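Local coordinates for protein hydratase ChsH1 (Mycobacterium tuberculosis, PDB 4W78) that hydrates the steroid enoyl-CoA 3-oxo-4,17-pregnadiene-20-carboxyl-CoA during cholesterol side-chain degradation, in a complex with its partner ChsH2, at residues 65-70 / 146-151; 69-74 / 119-124. All coordinates share one frame; numbering follows the deposited sequence.

Contact 1: residues 65-70 / 146-151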
ATOM      1  N   ALA A  65       8.989 -11.692   9.245  1.00 12.64           N
ATOM      2  CA  ALA A  65       9.599 -10.570   8.529  1.00 13.27           C
ATOM      3  C   ALA A  65       8.700  -9.336   8.429  1.00 14.07           C
ATOM      4  O   ALA A  65       9.137  -8.306   7.935  1.00 14.32           O
ATOM      5  CB  ALA A  65      10.042 -11.006   7.131  1.00 14.98           C
ATOM      6  N   MET A  66       7.446  -9.447   8.874  1.00 11.30           N
ATOM      7  CA  MET A  66       6.584  -8.262   8.994  1.00 11.59           C
ATOM      8  C   MET A  66       6.799  -7.430  10.258  1.00 11.83           C
ATOM      9  O   MET A  66       6.143  -6.394  10.417  1.00 10.64           O
ATOM     10  CB  MET A  66       5.094  -8.644   8.912  1.00 11.51           C
ATOM     11  CG  MET A  66       4.620  -8.967   7.508  1.00 12.63           C
ATOM     12  SD  MET A  66       2.816  -9.048   7.418  1.00 13.30           S
ATOM     13  CE  MET A  66       2.385  -7.307   7.398  1.00 13.48           C
ATOM     14  N   ILE A  67       7.713  -7.823  11.147  1.00 11.45           N
ATOM     15  CA  ILE A  67       7.815  -7.134  12.444  1.00 11.15           C
ATOM     16  C   ILE A  67       7.996  -5.620  12.306  1.00 12.70           C
ATOM     17  O   ILE A  67       7.307  -4.858  12.974  1.00 12.30           O
ATOM     18  CB  ILE A  67       8.872  -7.750  13.394  1.00 11.41           C
ATOM     19  CG1 ILE A  67       8.774  -7.117  14.792  1.00 14.21           C
ATOM     20  CG2 ILE A  67      10.295  -7.591  12.843  1.00 13.31           C
ATOM     21  CD1 ILE A  67       7.500  -7.487  15.524  1.00 16.84           C
ATOM     22  N   GLN A  68       8.855  -5.191  11.389  1.00 12.29           N
ATOM     23  CA  GLN A  68       9.112  -3.767  11.224  1.00 14.34           C
ATOM     24  C   GLN A  68       7.944  -3.052  10.549  1.00 13.75           C
ATOM     25  O   GLN A  68       7.776  -1.840  10.701  1.00 13.72           O
ATOM     26  CB  GLN A  68      10.403  -3.587  10.422  1.00 18.17           C
ATOM     27  CG  GLN A  68      10.987  -2.202  10.416  1.00 22.81           C
ATOM     28  CD  GLN A  68      12.396  -2.188   9.823  1.00 23.96           C
ATOM     29  OE1 GLN A  68      13.034  -3.218   9.695  1.00 23.45           O
ATOM     30  NE2 GLN A  68      12.863  -1.014   9.442  1.00 30.50           N
ATOM     31  N   VAL A  69       7.124  -3.791   9.797  1.00 10.59           N
ATOM     32  CA  VAL A  69       5.983  -3.186   9.118  1.00 11.49           C
ATOM     33  C   VAL A  69       4.985  -2.592  10.111  1.00 11.57           C
ATOM     34  O   VAL A  69       4.458  -1.498   9.901  1.00 12.38           O
ATOM     35  CB  VAL A  69       5.277  -4.226   8.208  1.00 12.08           C
ATOM     36  CG1 VAL A  69       4.096  -3.617   7.501  1.00 13.27           C
ATOM     37  CG2 VAL A  69       6.281  -4.770   7.199  1.00 12.78           C
ATOM     38  N   TRP A  70       4.754  -3.303  11.212  1.00 12.64           N
ATOM     39  CA  TRP A  70       3.718  -2.869  12.142  1.00 11.41           C
ATOM     40  C   TRP A  70       4.002  -1.488  12.687  1.00 11.72           C
ATOM     41  O   TRP A  70       3.066  -0.699  12.907  1.00 12.68           O
ATOM     42  CB  TRP A  70       3.565  -3.873  13.293  1.00 10.99           C
ATOM     43  CG  TRP A  70       3.316  -5.259  12.796  1.00 10.85           C
ATOM     44  CD1 TRP A  70       4.124  -6.341  12.971  1.00 13.34           C
ATOM     45  CD2 TRP A  70       2.214  -5.705  11.993  1.00 11.50           C
ATOM     46  NE1 TRP A  70       3.589  -7.440  12.337  1.00 13.40           N
ATOM     47  CE2 TRP A  70       2.416  -7.077  11.737  1.00 11.28           C
ATOM     48  CE3 TRP A  70       1.072  -5.080  11.476  1.00 12.47           C
ATOM     49  CZ2 TRP A  70       1.530  -7.829  10.975  1.00 11.92           C
ATOM     50  CZ3 TRP A  70       0.190  -5.830  10.715  1.00 13.11           C
ATOM     51  CH2 TRP A  70       0.426  -7.196  10.480  1.00 13.38           C
ATOM     52  N   ILE A 146      17.132  -2.137  18.095  1.00 11.41           N
ATOM     53  CA  ILE A 146      15.688  -1.950  18.155  1.00 12.13           C
ATOM     54  C   ILE A 146      15.096  -3.157  18.842  1.00 14.67           C
ATOM     55  O   ILE A 146      15.490  -4.294  18.553  1.00 14.94           O
ATOM     56  CB  ILE A 146      15.123  -1.936  16.728  1.00 16.60           C
ATOM     57  CG1 ILE A 146      15.818  -0.888  15.855  1.00 25.86           C
ATOM     58  CG2 ILE A 146      13.591  -1.837  16.720  1.00 15.57           C
ATOM     59  CD1 ILE A 146      15.990   0.424  16.472  1.00 23.78           C
ATOM     60  N   VAL A 147      14.147  -2.930  19.743  1.00 12.84           N
ATOM     61  CA  VAL A 147      13.440  -4.032  20.390  1.00 14.42           C
ATOM     62  C   VAL A 147      11.930  -3.832  20.241  1.00 13.31           C
ATOM     63  O   VAL A 147      11.423  -2.725  20.448  1.00 14.11           O
ATOM     64  CB  VAL A 147      13.817  -4.164  21.877  1.00 15.96           C
ATOM     65  CG1 VAL A 147      13.056  -5.298  22.533  1.00 16.99           C
ATOM     66  CG2 VAL A 147      15.337  -4.376  22.036  1.00 15.82           C
ATOM     67  N   TRP A 148      11.230  -4.894  19.852  1.00 11.29           N
ATOM     68  CA  TRP A 148       9.774  -4.880  19.813  1.00 10.69           C
ATOM     69  C   TRP A 148       9.216  -5.701  20.955  1.00 12.81           C
ATOM     70  O   TRP A 148       9.731  -6.783  21.278  1.00 13.76           O
ATOM     71  CB  TRP A 148       9.230  -5.455  18.502  1.00 12.15           C
ATOM     72  CG  TRP A 148       9.471  -4.599  17.284  1.00 12.43           C
ATOM     73  CD1 TRP A 148       8.666  -3.601  16.814  1.00 13.67           C
ATOM     74  CD2 TRP A 148      10.580  -4.684  16.381  1.00 12.95           C
ATOM     75  NE1 TRP A 148       9.202  -3.065  15.655  1.00 12.24           N
ATOM     76  CE2 TRP A 148      10.374  -3.721  15.373  1.00 11.17           C
ATOM     77  CE3 TRP A 148      11.716  -5.507  16.311  1.00 14.70           C
ATOM     78  CZ2 TRP A 148      11.271  -3.537  14.320  1.00 10.98           C
ATOM     79  CZ3 TRP A 148      12.604  -5.332  15.249  1.00 15.30           C
ATOM     80  CH2 TRP A 148      12.380  -4.348  14.275  1.00 12.91           C
ATOM     81  N   GLN A 149       8.136  -5.191  21.534  1.00 12.41           N
ATOM     82  CA  GLN A 149       7.468  -5.845  22.643  1.00 15.23           C
ATOM     83  C   GLN A 149       5.981  -5.999  22.383  1.00 18.05           C
ATOM     84  O   GLN A 149       5.383  -5.230  21.626  1.00 16.78           O
ATOM     85  CB  GLN A 149       7.655  -5.029  23.918  1.00 18.91           C
ATOM     86  CG  GLN A 149       9.095  -4.918  24.353  1.00 18.43           C
ATOM     87  CD  GLN A 149       9.216  -4.209  25.674  1.00 28.46           C
ATOM     88  OE1 GLN A 149       8.942  -3.015  25.773  1.00 35.51           O
ATOM     89  NE2 GLN A 149       9.599  -4.946  26.705  1.00 30.58           N
ATOM     90  N   VAL A 150       5.390  -6.996  23.028  1.00 15.52           N
ATOM     91  CA  VAL A 150       3.945  -7.062  23.177  1.00 15.70           C
ATOM     92  C   VAL A 150       3.742  -6.987  24.677  1.00 20.11           C
ATOM     93  O   VAL A 150       4.140  -7.893  25.406  1.00 22.05           O
ATOM     94  CB  VAL A 150       3.369  -8.360  22.599  1.00 16.26           C
ATOM     95  CG1 VAL A 150       1.890  -8.495  22.964  1.00 19.03           C
ATOM     96  CG2 VAL A 150       3.554  -8.393  21.072  1.00 17.37           C
ATOM     97  N   GLY A 151       3.180  -5.878  25.150  1.00 20.79           N
ATOM     98  CA  GLY A 151       3.177  -5.599  26.577  1.00 25.26           C
ATOM     99  C   GLY A 151       4.612  -5.456  27.056  1.00 26.41           C
ATOM    100  O   GLY A 151       5.390  -4.683  26.490  1.00 27.20           O
TER
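Ile-67 lies over one face of the Trp-148 indole, and the contact between them is apolar. Ile-67 CG1 sits 3.6 Å from the centroid of the five-membered ring and 21° off its normal, a CH-pi contact. The nearest pair, Ile-67 CG1 to Trp-148 CD2 at 3.4 Å, places that methylene over one end of the bond the two rings share, on the CG side. With CG1 anti to the backbone N (chi1 -172°), the isoleucine straddles the indole: CD1 reaches back to Trp-148 CG at 3.9 Å, while CG2 goes to the benzene half, 4.0 Å from Trp-148 CZ3.

Gln-68 meets the ring more loosely with its backbone and the base of its side chain, CA lying 3.8 Å from Trp-148 CZ2. The other indole face is taken by Ile-146 CG2, 3.6 Å above the ring plane.

Among polar groups, Trp-148 NE1 hydrogen-bonds to Thr-71 OG1, which, with the two isoleucines on its faces, should restrict the ring's rotation. In a hot-dog fold a curved antiparallel sheet wraps a central helix; the short, weakly bonded turn at 67-70, packed on the sheet through Trp-148, is consistent with that place in this MaoC-like hydratase.

Contact 2: residues 69-74 / 119-124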
ATOM      1  N   VAL A  69       7.124  -3.791   9.797  1.00 10.59           N
ATOM      2  CA  VAL A  69       5.983  -3.186   9.118  1.00 11.49           C
ATOM      3  C   VAL A  69       4.985  -2.592  10.111  1.00 11.57           C
ATOM      4  O   VAL A  69       4.458  -1.498   9.901  1.00 12.38           O
ATOM      5  CB  VAL A  69       5.277  -4.226   8.208  1.00 12.08           C
ATOM      6  CG1 VAL A  69       4.096  -3.617   7.501  1.00 13.27           C
ATOM      7  CG2 VAL A  69       6.281  -4.770   7.199  1.00 12.78           C
ATOM      8  N   TRP A  70       4.754  -3.303  11.212  1.00 12.64           N
ATOM      9  CA  TRP A  70       3.718  -2.869  12.142  1.00 11.41           C
ATOM     10  C   TRP A  70       4.002  -1.488  12.687  1.00 11.72           C
ATOM     11  O   TRP A  70       3.066  -0.699  12.907  1.00 12.68           O
ATOM     12  CB  TRP A  70       3.565  -3.873  13.293  1.00 10.99           C
ATOM     13  CG  TRP A  70       3.316  -5.259  12.796  1.00 10.85           C
ATOM     14  CD1 TRP A  70       4.124  -6.341  12.971  1.00 13.34           C
ATOM     15  CD2 TRP A  70       2.214  -5.705  11.993  1.00 11.50           C
ATOM     16  NE1 TRP A  70       3.589  -7.440  12.337  1.00 13.40           N
ATOM     17  CE2 TRP A  70       2.416  -7.077  11.737  1.00 11.28           C
ATOM     18  CE3 TRP A  70       1.072  -5.080  11.476  1.00 12.47           C
ATOM     19  CZ2 TRP A  70       1.530  -7.829  10.975  1.00 11.92           C
ATOM     20  CZ3 TRP A  70       0.190  -5.830  10.715  1.00 13.11           C
ATOM     21  CH2 TRP A  70       0.426  -7.196  10.480  1.00 13.38           C
ATOM     22  N   THR A  71       5.287  -1.179  12.880  1.00 11.14           N
ATOM     23  CA  THR A  71       5.650   0.071  13.543  1.00 11.50           C
ATOM     24  C   THR A  71       6.169   1.161  12.603  1.00 11.98           C
ATOM     25  O   THR A  71       6.641   2.201  13.053  1.00 14.79           O
ATOM     26  CB  THR A  71       6.661  -0.161  14.687  1.00 11.27           C
ATOM     27  OG1 THR A  71       7.709  -1.010  14.222  1.00 11.28           O
ATOM     28  CG2 THR A  71       5.990  -0.864  15.866  1.00 13.91           C
ATOM     29  N   MET A  72       6.052   0.955  11.298  1.00 12.27           N
ATOM     30  CA  MET A  72       6.390   2.019  10.355  1.00 14.22           C
ATOM     31  C   MET A  72       5.547   3.261  10.612  1.00 17.49           C
ATOM     32  O   MET A  72       4.367   3.154  10.952  1.00 18.41           O
ATOM     33  CB  MET A  72       6.197   1.556   8.900  1.00 14.50           C
ATOM     34  CG  MET A  72       7.139   0.423   8.493  1.00 14.43           C
ATOM     35  SD  MET A  72       8.893   0.916   8.470  1.00 22.28           S
ATOM     36  CE  MET A  72       9.006   1.712   6.879  1.00 25.55           C
ATOM     37  N   MET A  73       6.158   4.433  10.449  1.00 21.22           N
ATOM     38  CA  MET A  73       5.496   5.704  10.748  1.00 25.64           C
ATOM     39  C   MET A  73       4.393   6.095   9.765  1.00 28.59           C
ATOM     40  O   MET A  73       3.488   6.867  10.112  1.00 33.26           O
ATOM     41  CB  MET A  73       6.533   6.833  10.841  1.00 27.27           C
ATOM     42  CG  MET A  73       7.405   6.826  12.090  1.00 30.98           C
ATOM     43  SD  MET A  73       6.538   7.174  13.650  1.00 45.65           S
ATOM     44  CE  MET A  73       5.350   8.422  13.152  1.00 36.93           C
ATOM     45  N   GLY A  74       4.477   5.594   8.537  1.00 23.84           N
ATOM     46  CA  GLY A  74       3.474   5.888   7.530  1.00 26.82           C
ATOM     47  C   GLY A  74       3.737   7.187   6.796  1.00 27.70           C
ATOM     48  O   GLY A  74       4.740   7.859   7.045  1.00 29.37           O
ATOM     49  N   VAL A 119       1.983  -4.483  19.035  1.00 13.84           N
ATOM     50  CA  VAL A 119       3.437  -4.361  19.177  1.00 12.49           C
ATOM     51  C   VAL A 119       3.858  -2.928  19.489  1.00 12.86           C
ATOM     52  O   VAL A 119       3.193  -1.971  19.078  1.00 16.31           O
ATOM     53  CB  VAL A 119       4.136  -4.844  17.876  1.00 22.20           C
ATOM     54  CG1 VAL A 119       5.627  -4.640  17.927  1.00 26.05           C
ATOM     55  CG2 VAL A 119       3.811  -6.320  17.622  1.00 20.14           C
ATOM     56  N   SER A 120       4.922  -2.780  20.281  1.00 13.80           N
ATOM     57  CA  SER A 120       5.555  -1.474  20.472  1.00 13.53           C
ATOM     58  C   SER A 120       7.026  -1.557  20.073  1.00 14.93           C
ATOM     59  O   SER A 120       7.591  -2.639  20.022  1.00 15.80           O
ATOM     60  CB  SER A 120       5.450  -1.025  21.923  1.00 16.92           C
ATOM     61  OG  SER A 120       6.238  -1.865  22.747  1.00 22.85           O
ATOM     62  N   ILE A 121       7.638  -0.411  19.794  1.00 15.19           N
ATOM     63  CA  ILE A 121       9.038  -0.375  19.375  1.00 13.14           C
ATOM     64  C   ILE A 121       9.835   0.594  20.241  1.00 12.09           C
ATOM     65  O   ILE A 121       9.338   1.664  20.607  1.00 14.03           O
ATOM     66  CB  ILE A 121       9.159   0.028  17.881  1.00 10.75           C
ATOM     67  CG1 ILE A 121      10.614  -0.031  17.393  1.00 11.91           C
ATOM     68  CG2 ILE A 121       8.541   1.418  17.633  1.00 14.55           C
ATOM     69  CD1 ILE A 121      10.758   0.256  15.889  1.00 16.00           C
ATOM     70  N   SER A 122      11.084   0.225  20.543  1.00 11.95           N
ATOM     71  CA  SER A 122      12.009   1.083  21.293  1.00 12.57           C
ATOM     72  C   SER A 122      13.354   1.009  20.602  1.00 14.56           C
ATOM     73  O   SER A 122      13.751  -0.065  20.139  1.00 15.10           O
ATOM     74  CB  SER A 122      12.133   0.584  22.729  1.00 17.85           C
ATOM     75  OG  SER A 122      13.082   1.337  23.473  1.00 23.88           O
ATOM     76  N   ALA A 123      14.044   2.143  20.510  1.00 12.99           N
ATOM     77  CA  ALA A 123      15.323   2.204  19.795  1.00 13.53           C
ATOM     78  C   ALA A 123      16.426   2.724  20.704  1.00 12.54           C
ATOM     79  O   ALA A 123      16.224   3.671  21.462  1.00 14.76           O
ATOM     80  CB  ALA A 123      15.201   3.098  18.571  1.00 14.17           C
ATOM     81  N   GLU A 124      17.600   2.101  20.612  1.00 12.79           N
ATOM     82  CA  GLU A 124      18.767   2.477  21.399  1.00 13.32           C
ATOM     83  C   GLU A 124      19.930   2.638  20.435  1.00 13.33           C
ATOM     84  O   GLU A 124      20.074   1.839  19.511  1.00 16.55           O
ATOM     85  CB  GLU A 124      19.088   1.358  22.411  1.00 16.63           C
ATOM     86  CG  GLU A 124      20.245   1.662  23.335  1.00 23.86           C
ATOM     87  CD  GLU A 124      20.857   0.415  23.925  1.00 28.98           C
ATOM     88  OE1 GLU A 124      21.266  -0.448  23.124  1.00 35.19           O
ATOM     89  OE2 GLU A 124      20.940   0.295  25.168  1.00 24.76           O
TER
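This is a buried, mainly apolar contact in which the chain leaving the short helix 67-70 rests on residues 119-121 of strand 119-134. The evidence for a local contact is that Thr-71 and Ile-121 are the closest backbone pair, with CA atoms 6.8 Å apart, and that all the close approaches across it involve Thr-71.

Both branches of the threonine are used. Thr-71 CG2 touches the branch point of the isoleucine, 3.9 Å from Ile-121 CB, and Thr-71 CB comes within 3.8 Å of Ile-121 CG2. The hydroxyl turns along the other arm: Thr-71 OG1 lies 3.7 Å from the terminal methyl Ile-121 CD1. That methyl gets there because the isoleucine is fully extended, its second torsion 176°. Val-119 adds a longer apolar contact, its CG1 4.3 Å from Thr-71 CG2.

Although buried, the hydroxyl has a polar partner, since Thr-71 OG1 is hydrogen-bonded to Trp-148 NE1. The threonine chi1 of 47° sets OG1 between the backbone N and the carbonyl carbon, while CG2 lies anti to that carbon and meets the strand. Within the turn, Met-72 N bonds to Val-69 O at 3.2 Å.

Around this site, Ile-121 also packs on Ile-146 of the adjacent strand 139-150 and pairs through its backbone with Arg-21 of strand 21-22, whose NH1 bonds to Thr-71 O. Helix 29-39 packs against Val-69 and Trp-70, and Arg-28 of the ChsH2 chain bonds to Val-69 O.

In the fold
From the N terminus the chain passes helix 3-13, strand 21-22 and helices 29-39 and 49-54 before reaching residues 65-74, where both contacts begin. Contact 2 closes the shorter loop, spanning helix 85-94 and strand 99-109 before the chain returns at 119-124. Contact 1 closes a longer one, after strand 119-134 has run out and strand 139-150 has returned antiparallel. The loop of contact 2 is nested inside that of contact 1, and the first segments share Val-69 and Trp-70. The strands, neighbours in the sheet, are joined by a backbone hydrogen bond between Gln-149 O and Ser-120 N (2.8 Å). One short helix with its following turn is thereby tied to two adjacent strands.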